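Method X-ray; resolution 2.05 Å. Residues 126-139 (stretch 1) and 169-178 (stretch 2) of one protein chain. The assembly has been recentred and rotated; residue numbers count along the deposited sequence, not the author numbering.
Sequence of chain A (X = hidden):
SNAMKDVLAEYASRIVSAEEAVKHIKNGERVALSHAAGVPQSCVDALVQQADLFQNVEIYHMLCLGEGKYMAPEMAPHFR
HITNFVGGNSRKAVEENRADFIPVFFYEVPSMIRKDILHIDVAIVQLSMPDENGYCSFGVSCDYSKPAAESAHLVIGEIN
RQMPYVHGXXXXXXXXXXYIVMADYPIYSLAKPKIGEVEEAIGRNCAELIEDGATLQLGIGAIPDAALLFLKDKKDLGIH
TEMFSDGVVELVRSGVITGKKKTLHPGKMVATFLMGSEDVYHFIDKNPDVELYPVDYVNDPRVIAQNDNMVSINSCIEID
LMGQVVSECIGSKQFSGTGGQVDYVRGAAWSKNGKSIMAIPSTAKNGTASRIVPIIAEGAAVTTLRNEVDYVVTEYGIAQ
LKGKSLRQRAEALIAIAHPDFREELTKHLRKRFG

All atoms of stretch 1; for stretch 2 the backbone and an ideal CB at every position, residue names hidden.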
ATOM      1  N   GLN A 126      -7.496 -24.490  18.101  1.00 18.55           N
ATOM      2  CA  GLN A 126      -6.874 -24.988  19.306  1.00 18.98           C
ATOM      3  C   GLN A 126      -6.900 -23.927  20.429  1.00 18.89           C
ATOM      4  O   GLN A 126      -6.612 -22.758  20.201  1.00 18.85           O
ATOM      5  CB  GLN A 126      -5.462 -25.487  19.036  1.00 18.60           C
ATOM      6  CG  GLN A 126      -4.916 -26.220  20.223  1.00 18.73           C
ATOM      7  CD  GLN A 126      -3.472 -26.614  20.115  1.00 19.29           C
ATOM      8  OE1 GLN A 126      -2.902 -27.072  21.098  1.00 20.51           O
ATOM      9  NE2 GLN A 126      -2.871 -26.468  18.925  1.00 17.62           N
ATOM     10  N   LEU A 127      -7.268 -24.367  21.631  1.00 19.77           N
ATOM     11  CA  LEU A 127      -7.464 -23.476  22.769  1.00 19.68           C
ATOM     12  C   LEU A 127      -6.820 -24.005  24.041  1.00 19.74           C
ATOM     13  O   LEU A 127      -6.583 -25.209  24.194  1.00 19.71           O
ATOM     14  CB  LEU A 127      -8.961 -23.272  23.021  1.00 20.19           C
ATOM     15  CG  LEU A 127      -9.876 -22.795  21.882  1.00 19.78           C
ATOM     16  CD1 LEU A 127     -11.345 -23.065  22.264  1.00 18.83           C
ATOM     17  CD2 LEU A 127      -9.660 -21.310  21.535  1.00 16.86           C
ATOM     18  N   SER A 128      -6.566 -23.092  24.968  1.00 20.30           N
ATOM     19  CA  SER A 128      -6.148 -23.456  26.302  1.00 21.41           C
ATOM     20  C   SER A 128      -7.355 -23.903  27.081  1.00 22.59           C
ATOM     21  O   SER A 128      -8.495 -23.677  26.678  1.00 22.83           O
ATOM     22  CB  SER A 128      -5.520 -22.268  27.026  1.00 21.65           C
ATOM     23  OG  SER A 128      -6.528 -21.331  27.396  1.00 22.05           O
HETATM   24  N   MSE A 129      -7.091 -24.524  28.227  1.00 23.68           N
HETATM   25  CA  MSE A 129      -8.132 -24.929  29.156  1.00 24.19           C
HETATM   26  C   MSE A 129      -8.934 -23.693  29.573  1.00 24.16           C
HETATM   27  O   MSE A 129      -8.360 -22.636  29.684  1.00 23.35           O
HETATM   28  CB  MSE A 129      -7.481 -25.540  30.403  1.00 24.28           C
HETATM   29  CG  MSE A 129      -6.906 -26.900  30.167  1.00 27.14           C
HETATM   30 SE   MSE A 129      -8.322 -28.204  29.933  0.80 28.95          SE
HETATM   31  CE  MSE A 129      -8.945 -28.445  31.776  1.00 27.32           C
ATOM     32  N   PRO A 130     -10.254 -23.835  29.803  1.00 25.03           N
ATOM     33  CA  PRO A 130     -11.033 -22.703  30.273  1.00 25.72           C
ATOM     34  C   PRO A 130     -10.628 -22.256  31.663  1.00 26.58           C
ATOM     35  O   PRO A 130     -10.276 -23.071  32.532  1.00 26.57           O
ATOM     36  CB  PRO A 130     -12.460 -23.249  30.321  1.00 25.48           C
ATOM     37  CG  PRO A 130     -12.285 -24.664  30.593  1.00 25.89           C
ATOM     38  CD  PRO A 130     -11.085 -25.050  29.749  1.00 25.25           C
ATOM     39  N   ASP A 131     -10.689 -20.957  31.864  1.00 27.83           N
ATOM     40  CA  ASP A 131     -10.520 -20.407  33.177  1.00 28.89           C
ATOM     41  C   ASP A 131     -11.823 -20.628  33.955  1.00 29.55           C
ATOM     42  O   ASP A 131     -12.753 -21.308  33.492  1.00 29.08           O
ATOM     43  CB  ASP A 131     -10.102 -18.927  33.092  1.00 29.33           C
ATOM     44  CG  ASP A 131     -11.204 -18.028  32.542  1.00 30.02           C
ATOM     45  OD1 ASP A 131     -12.400 -18.342  32.734  1.00 32.06           O
ATOM     46  OD2 ASP A 131     -10.858 -17.012  31.918  1.00 32.63           O
ATOM     47  N   GLU A 132     -11.864 -20.060  35.154  1.00 30.60           N
ATOM     48  CA  GLU A 132     -12.983 -20.234  36.085  1.00 30.76           C
ATOM     49  C   GLU A 132     -14.276 -19.597  35.563  1.00 29.79           C
ATOM     50  O   GLU A 132     -15.368 -20.022  35.932  1.00 30.18           O
ATOM     51  CB  GLU A 132     -12.634 -19.591  37.432  1.00 31.52           C
ATOM     52  CG  GLU A 132     -11.334 -20.101  38.056  1.00 34.76           C
ATOM     53  CD  GLU A 132     -11.278 -19.873  39.565  1.00 39.09           C
ATOM     54  OE1 GLU A 132     -12.078 -19.055  40.078  1.00 43.74           O
ATOM     55  OE2 GLU A 132     -10.441 -20.510  40.245  1.00 42.26           O
ATOM     56  N   ASN A 133     -14.118 -18.578  34.716  1.00 28.71           N
ATOM     57  CA  ASN A 133     -15.222 -17.862  34.087  1.00 27.70           C
ATOM     58  C   ASN A 133     -15.726 -18.487  32.784  1.00 26.33           C
ATOM     59  O   ASN A 133     -16.682 -17.995  32.185  1.00 25.57           O
ATOM     60  CB  ASN A 133     -14.775 -16.431  33.834  1.00 27.80           C
ATOM     61  CG  ASN A 133     -14.432 -15.709  35.117  1.00 29.95           C
ATOM     62  OD1 ASN A 133     -14.899 -16.091  36.200  1.00 33.01           O
ATOM     63  ND2 ASN A 133     -13.663 -14.632  35.003  1.00 33.07           N
ATOM     64  N   GLY A 134     -15.084 -19.577  32.368  1.00 24.50           N
ATOM     65  CA  GLY A 134     -15.483 -20.320  31.185  1.00 23.18           C
ATOM     66  C   GLY A 134     -14.848 -19.801  29.911  1.00 21.53           C
ATOM     67  O   GLY A 134     -15.279 -20.144  28.831  1.00 20.17           O
ATOM     68  N   TYR A 135     -13.816 -18.981  30.048  1.00 20.14           N
ATOM     69  CA  TYR A 135     -13.095 -18.473  28.898  1.00 20.08           C
ATOM     70  C   TYR A 135     -11.837 -19.281  28.582  1.00 19.65           C
ATOM     71  O   TYR A 135     -11.030 -19.559  29.467  1.00 20.31           O
ATOM     72  CB  TYR A 135     -12.734 -16.998  29.103  1.00 19.98           C
ATOM     73  CG  TYR A 135     -13.896 -16.050  28.925  1.00 20.26           C
ATOM     74  CD1 TYR A 135     -14.204 -15.558  27.684  1.00 21.26           C
ATOM     75  CD2 TYR A 135     -14.688 -15.665  30.000  1.00 20.22           C
ATOM     76  CE1 TYR A 135     -15.262 -14.726  27.503  1.00 21.75           C
ATOM     77  CE2 TYR A 135     -15.758 -14.819  29.829  1.00 20.00           C
ATOM     78  CZ  TYR A 135     -16.028 -14.341  28.591  1.00 20.77           C
ATOM     79  OH  TYR A 135     -17.077 -13.482  28.379  1.00 23.83           O
ATOM     80  N   CYS A 136     -11.710 -19.681  27.319  1.00 19.51           N
ATOM     81  CA  CYS A 136     -10.493 -20.304  26.794  1.00 19.63           C
ATOM     82  C   CYS A 136      -9.712 -19.268  26.049  1.00 19.80           C
ATOM     83  O   CYS A 136     -10.293 -18.415  25.377  1.00 19.35           O
ATOM     84  CB  CYS A 136     -10.830 -21.368  25.780  1.00 19.12           C
ATOM     85  SG  CYS A 136     -11.765 -22.722  26.447  1.00 21.70           S
ATOM     86  N   SER A 137      -8.395 -19.379  26.121  1.00 19.93           N
ATOM     87  CA  SER A 137      -7.501 -18.583  25.306  1.00 20.34           C
ATOM     88  C   SER A 137      -7.190 -19.263  23.953  1.00 20.63           C
ATOM     89  O   SER A 137      -7.158 -20.475  23.837  1.00 20.09           O
ATOM     90  CB  SER A 137      -6.206 -18.328  26.082  1.00 21.21           C
ATOM     91  OG  SER A 137      -5.206 -17.738  25.290  1.00 22.30           O
ATOM     92  N   PHE A 138      -6.949 -18.452  22.926  1.00 21.32           N
ATOM     93  CA  PHE A 138      -6.472 -18.970  21.642  1.00 20.77           C
ATOM     94  C   PHE A 138      -4.974 -19.297  21.706  1.00 21.16           C
ATOM     95  O   PHE A 138      -4.379 -19.690  20.708  1.00 21.14           O
ATOM     96  CB  PHE A 138      -6.801 -17.989  20.508  1.00 20.80           C
ATOM     97  CG  PHE A 138      -8.269 -17.909  20.182  1.00 20.32           C
ATOM     98  CD1 PHE A 138      -9.100 -17.019  20.860  1.00 19.38           C
ATOM     99  CD2 PHE A 138      -8.828 -18.736  19.200  1.00 20.10           C
ATOM    100  CE1 PHE A 138     -10.470 -16.955  20.588  1.00 20.40           C
ATOM    101  CE2 PHE A 138     -10.212 -18.672  18.908  1.00 21.17           C
ATOM    102  CZ  PHE A 138     -11.032 -17.761  19.602  1.00 19.41           C
ATOM    103  N   GLY A 139      -4.375 -19.198  22.895  1.00 21.24           N
ATOM    104  CA  GLY A 139      -2.950 -19.496  23.068  1.00 20.85           C
ATOM    105  C   GLY A 139      -2.070 -18.736  22.064  1.00 20.76           C
ATOM    106  O   GLY A 139      -2.165 -17.516  21.932  1.00 20.42           O
ATOM    107  N   UNK A 169      -6.355  -9.606  23.792  1.00 20.27           N
ATOM    108  CA  UNK A 169      -7.717  -9.827  23.269  1.00 19.50           C
ATOM    109  C   UNK A 169      -7.733 -11.183  22.575  1.00 19.66           C
ATOM    110  O   UNK A 169      -7.706 -11.284  21.364  1.00 17.89           O
ATOM    111  CB  UNK A 169      -8.142  -8.715  22.309  1.00 19.50           C
ATOM    112  N   UNK A 170      -7.764 -12.236  23.392  1.00 19.41           N
ATOM    113  CA  UNK A 170      -7.376 -13.555  22.945  1.00 19.08           C
ATOM    114  C   UNK A 170      -8.176 -14.659  23.629  1.00 18.75           C
ATOM    115  O   UNK A 170      -7.657 -15.765  23.823  1.00 20.07           O
ATOM    116  CB  UNK A 170      -5.881 -13.765  23.191  1.00 19.08           C
ATOM    117  N   UNK A 171      -9.427 -14.360  23.959  1.00 18.39           N
ATOM    118  CA  UNK A 171     -10.305 -15.283  24.675  1.00 18.86           C
ATOM    119  C   UNK A 171     -11.580 -15.529  23.903  1.00 18.52           C
ATOM    120  O   UNK A 171     -11.971 -14.746  23.044  1.00 18.72           O
ATOM    121  CB  UNK A 171     -10.634 -14.744  26.068  1.00 18.86           C
ATOM    122  N   UNK A 172     -12.220 -16.642  24.230  1.00 18.94           N
ATOM    123  CA  UNK A 172     -13.532 -16.960  23.722  1.00 18.86           C
ATOM    124  C   UNK A 172     -14.231 -17.771  24.802  1.00 18.45           C
ATOM    125  O   UNK A 172     -13.616 -18.630  25.458  1.00 18.91           O
ATOM    126  CB  UNK A 172     -13.461 -17.715  22.393  1.00 18.86           C
ATOM    127  N   UNK A 173     -15.510 -17.482  25.014  1.00 18.05           N
ATOM    128  CA  UNK A 173     -16.271 -18.234  25.960  1.00 17.22           C
ATOM    129  C   UNK A 173     -16.576 -19.609  25.398  1.00 18.15           C
ATOM    130  O   UNK A 173     -16.917 -19.754  24.224  1.00 18.56           O
ATOM    131  CB  UNK A 173     -17.557 -17.492  26.329  1.00 17.22           C
ATOM    132  N   UNK A 174     -16.495 -20.594  26.276  1.00 18.62           N
ATOM    133  CA  UNK A 174     -16.596 -21.984  25.925  1.00 19.32           C
ATOM    134  C   UNK A 174     -17.980 -22.327  25.380  1.00 20.24           C
ATOM    135  O   UNK A 174     -18.124 -23.312  24.652  1.00 20.95           O
ATOM    136  CB  UNK A 174     -16.271 -22.853  27.141  1.00 19.32           C
ATOM    137  N   UNK A 175     -18.978 -21.501  25.709  1.00 19.69           N
ATOM    138  CA  UNK A 175     -20.362 -21.685  25.242  1.00 19.34           C
ATOM    139  C   UNK A 175     -20.479 -21.433  23.738  1.00 19.60           C
ATOM    140  O   UNK A 175     -21.446 -21.849  23.128  1.00 19.41           O
ATOM    141  CB  UNK A 175     -21.308 -20.751  26.000  1.00 19.34           C
ATOM    142  N   UNK A 176     -19.505 -20.746  23.144  1.00 19.80           N
ATOM    143  CA  UNK A 176     -19.514 -20.543  21.694  1.00 20.25           C
ATOM    144  C   UNK A 176     -19.072 -21.786  20.903  1.00 20.08           C
ATOM    145  O   UNK A 176     -19.174 -21.775  19.704  1.00 19.99           O
ATOM    146  CB  UNK A 176     -18.604 -19.365  21.340  1.00 20.25           C
ATOM    147  N   UNK A 177     -18.551 -22.823  21.565  1.00 20.15           N
ATOM    148  CA  UNK A 177     -18.029 -23.998  20.881  1.00 19.95           C
ATOM    149  C   UNK A 177     -19.132 -25.008  20.636  1.00 20.58           C
ATOM    150  O   UNK A 177     -19.771 -25.453  21.587  1.00 21.28           O
ATOM    151  CB  UNK A 177     -16.898 -24.636  21.690  1.00 19.95           C
ATOM    152  N   UNK A 178     -19.344 -25.391  19.379  1.00 20.71           N
ATOM    153  CA  UNK A 178     -20.351 -26.402  19.050  1.00 21.19           C
ATOM    154  C   UNK A 178     -19.867 -27.784  19.455  1.00 21.05           C
ATOM    155  O   UNK A 178     -20.637 -28.582  20.001  1.00 21.55           O
ATOM    156  CB  UNK A 178     -20.679 -26.374  17.556  1.00 21.19           C
TER

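Strand 135-137 pairs with positions 171-173 in antiparallel fashion, their axes at 147°. Alternate side chains of the second strand therefore lie on the face of Tyr135 and Ser137 or on that of Cys136.

Position 169 precedes the strand. Its ideal CB has nothing of stretch 1 within 5.5 Å, so stretch 1 sets little limit. The residue is Asp169, which makes no contact here.

At position 170 the backbone O accepts a hydrogen bond from Phe138 N at 2.9 Å. CA-to-CB points sideways, with Ser137 OG 4.5 Å from the ideal CB and Gly139 O 5.4 Å from it. A medium polar side chain with a donor would suit. The residue is Asn170. Its end comes nearer than its CB, and ND2 donates to Gly139 O at 3.2 Å. Asn170 ND2 also lies 3.2 Å from Ser137 OG, but at a poor angle for a hydrogen bond.

Position 171 sits opposite Ser137, on the face it shares with Tyr135. The ideal CB is 4.0 Å from Tyr135 CD1. Leucine, isoleucine, valine or methionine could all cover this surface. The residue is Leu171. Its CB packs at 4.0 Å from Tyr135 CD1, and its CD2 reaches 3.9 Å from Ser137 CB.

Position 172 is the hydrogen-bonded partner of Cys136. Its N donates to Cys136 O and its O accepts from Cys136 N, both at 2.9 Å. The ideal CB points to the face of Cys136, 3.6 Å from Phe138 CE1 and 5.3 Å from Leu127 CD2. This apolar setting suits a branched aliphatic residue such as valine or isoleucine, and leucine is possible. The residue is Ile172. Its CG2 lies 3.9 Å from Leu127 CD2 and 4.4 Å from Cys136 CB.

Position 173 pairs with Tyr135. The ideal CB is 3.8 Å from Tyr135 CE1, and Asn133 O offers an acceptor nearby. An aromatic or a long side chain with a donor would fit. The residue is His173. Its ring turns an edge toward the face of Tyr135, with centroids 5.0 Å apart and planes at 87°. His173 NE2 makes a weak hydrogen bond to Asn133 O at 3.3 Å, and one water bridges the same two atoms.

At position 174 the backbone N donates to Gly134 O at 2.9 Å. CA-to-CB points toward stretch 1, with Cys136 SG and Pro130 CB within 5.0 Å of the ideal CB. Isoleucine, leucine, valine or methionine would suit. The residue is Ile174, whose CD1 lies 4.1 Å from Pro130 CG.

Positions 175 and 176 continue a 3-10 segment, and their CBs meet nothing of stretch 1. Many residues would do. They are Ser175, whose OG donates to His173 ND1 at 2.9 Å, and Lys176.

Position 177 points toward stretch 1, with Leu127 CD1 5.8 Å from the ideal CB. Leucine, isoleucine or methionine could reach it. The residue is Leu177, with CD1 3.9 Å from Leu127 CD1.

Position 178 is out of reach, so many residues would do. It is Asp178.

Stretch 2 (169-178) DNLIHISKLD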
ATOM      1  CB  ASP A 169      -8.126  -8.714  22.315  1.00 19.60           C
ATOM      2  CG  ASP A 169      -9.525  -8.904  21.757  1.00 20.63           C
ATOM      3  OD1 ASP A 169     -10.374  -9.553  22.421  1.00 21.32           O
ATOM      4  OD2 ASP A 169      -9.775  -8.384  20.648  1.00 24.39           O
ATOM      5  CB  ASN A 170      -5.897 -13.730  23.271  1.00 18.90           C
ATOM      6  CG  ASN A 170      -5.261 -14.862  22.535  1.00 19.90           C
ATOM      7  OD1 ASN A 170      -5.595 -15.156  21.374  1.00 19.88           O
ATOM      8  ND2 ASN A 170      -4.287 -15.498  23.196  1.00 20.56           N
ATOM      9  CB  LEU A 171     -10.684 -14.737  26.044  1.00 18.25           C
ATOM     10  CG  LEU A 171      -9.559 -14.451  27.046  1.00 19.54           C
ATOM     11  CD1 LEU A 171     -10.152 -13.803  28.270  1.00 18.49           C
ATOM     12  CD2 LEU A 171      -8.755 -15.705  27.415  1.00 17.13           C
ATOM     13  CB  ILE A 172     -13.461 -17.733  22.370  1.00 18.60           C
ATOM     14  CG1 ILE A 172     -14.846 -17.876  21.748  1.00 19.39           C
ATOM     15  CG2 ILE A 172     -12.745 -19.111  22.534  1.00 18.92           C
ATOM     16  CD1 ILE A 172     -14.831 -18.494  20.357  1.00 17.06           C
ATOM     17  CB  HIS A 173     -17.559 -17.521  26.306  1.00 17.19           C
ATOM     18  CG  HIS A 173     -18.171 -18.011  27.574  1.00 14.81           C
ATOM     19  ND1 HIS A 173     -19.080 -19.044  27.616  1.00 12.47           N
ATOM     20  CD2 HIS A 173     -17.973 -17.630  28.859  1.00 15.15           C
ATOM     21  CE1 HIS A 173     -19.424 -19.271  28.870  1.00 12.52           C
ATOM     22  NE2 HIS A 173     -18.768 -18.419  29.641  1.00 12.25           N
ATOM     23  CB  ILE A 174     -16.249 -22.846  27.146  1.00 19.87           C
ATOM     24  CG1 ILE A 174     -16.036 -24.317  26.772  1.00 20.80           C
ATOM     25  CG2 ILE A 174     -17.308 -22.698  28.266  1.00 18.87           C
ATOM     26  CD1 ILE A 174     -15.274 -25.079  27.863  1.00 23.13           C
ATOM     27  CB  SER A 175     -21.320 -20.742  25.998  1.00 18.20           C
ATOM     28  OG  SER A 175     -21.141 -19.401  25.566  1.00 16.78           O
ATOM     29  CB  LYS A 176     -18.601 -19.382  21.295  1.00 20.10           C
ATOM     30  CG  LYS A 176     -18.896 -18.082  22.014  1.00 23.24           C
ATOM     31  CD  LYS A 176     -20.265 -17.554  21.730  1.00 25.83           C
ATOM     32  CE  LYS A 176     -20.364 -16.999  20.331  1.00 26.78           C
ATOM     33  NZ  LYS A 176     -21.645 -16.231  20.265  1.00 32.50           N
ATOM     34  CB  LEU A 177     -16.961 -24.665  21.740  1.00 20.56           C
ATOM     35  CG  LEU A 177     -15.809 -23.797  22.208  1.00 20.08           C
ATOM     36  CD1 LEU A 177     -14.867 -24.629  23.053  1.00 18.75           C
ATOM     37  CD2 LEU A 177     -15.144 -23.197  21.015  1.00 17.85           C
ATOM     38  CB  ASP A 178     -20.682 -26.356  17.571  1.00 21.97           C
ATOM     39  CG  ASP A 178     -21.212 -25.006  17.159  1.00 21.95           C
ATOM     40  OD1 ASP A 178     -22.290 -24.657  17.644  1.00 26.42           O
ATOM     41  OD2 ASP A 178     -20.526 -24.266  16.430  1.00 23.64           O
TER
HETATM   42  O   HOH W   1     -19.468 -18.879  32.364  1.00 30.33           O
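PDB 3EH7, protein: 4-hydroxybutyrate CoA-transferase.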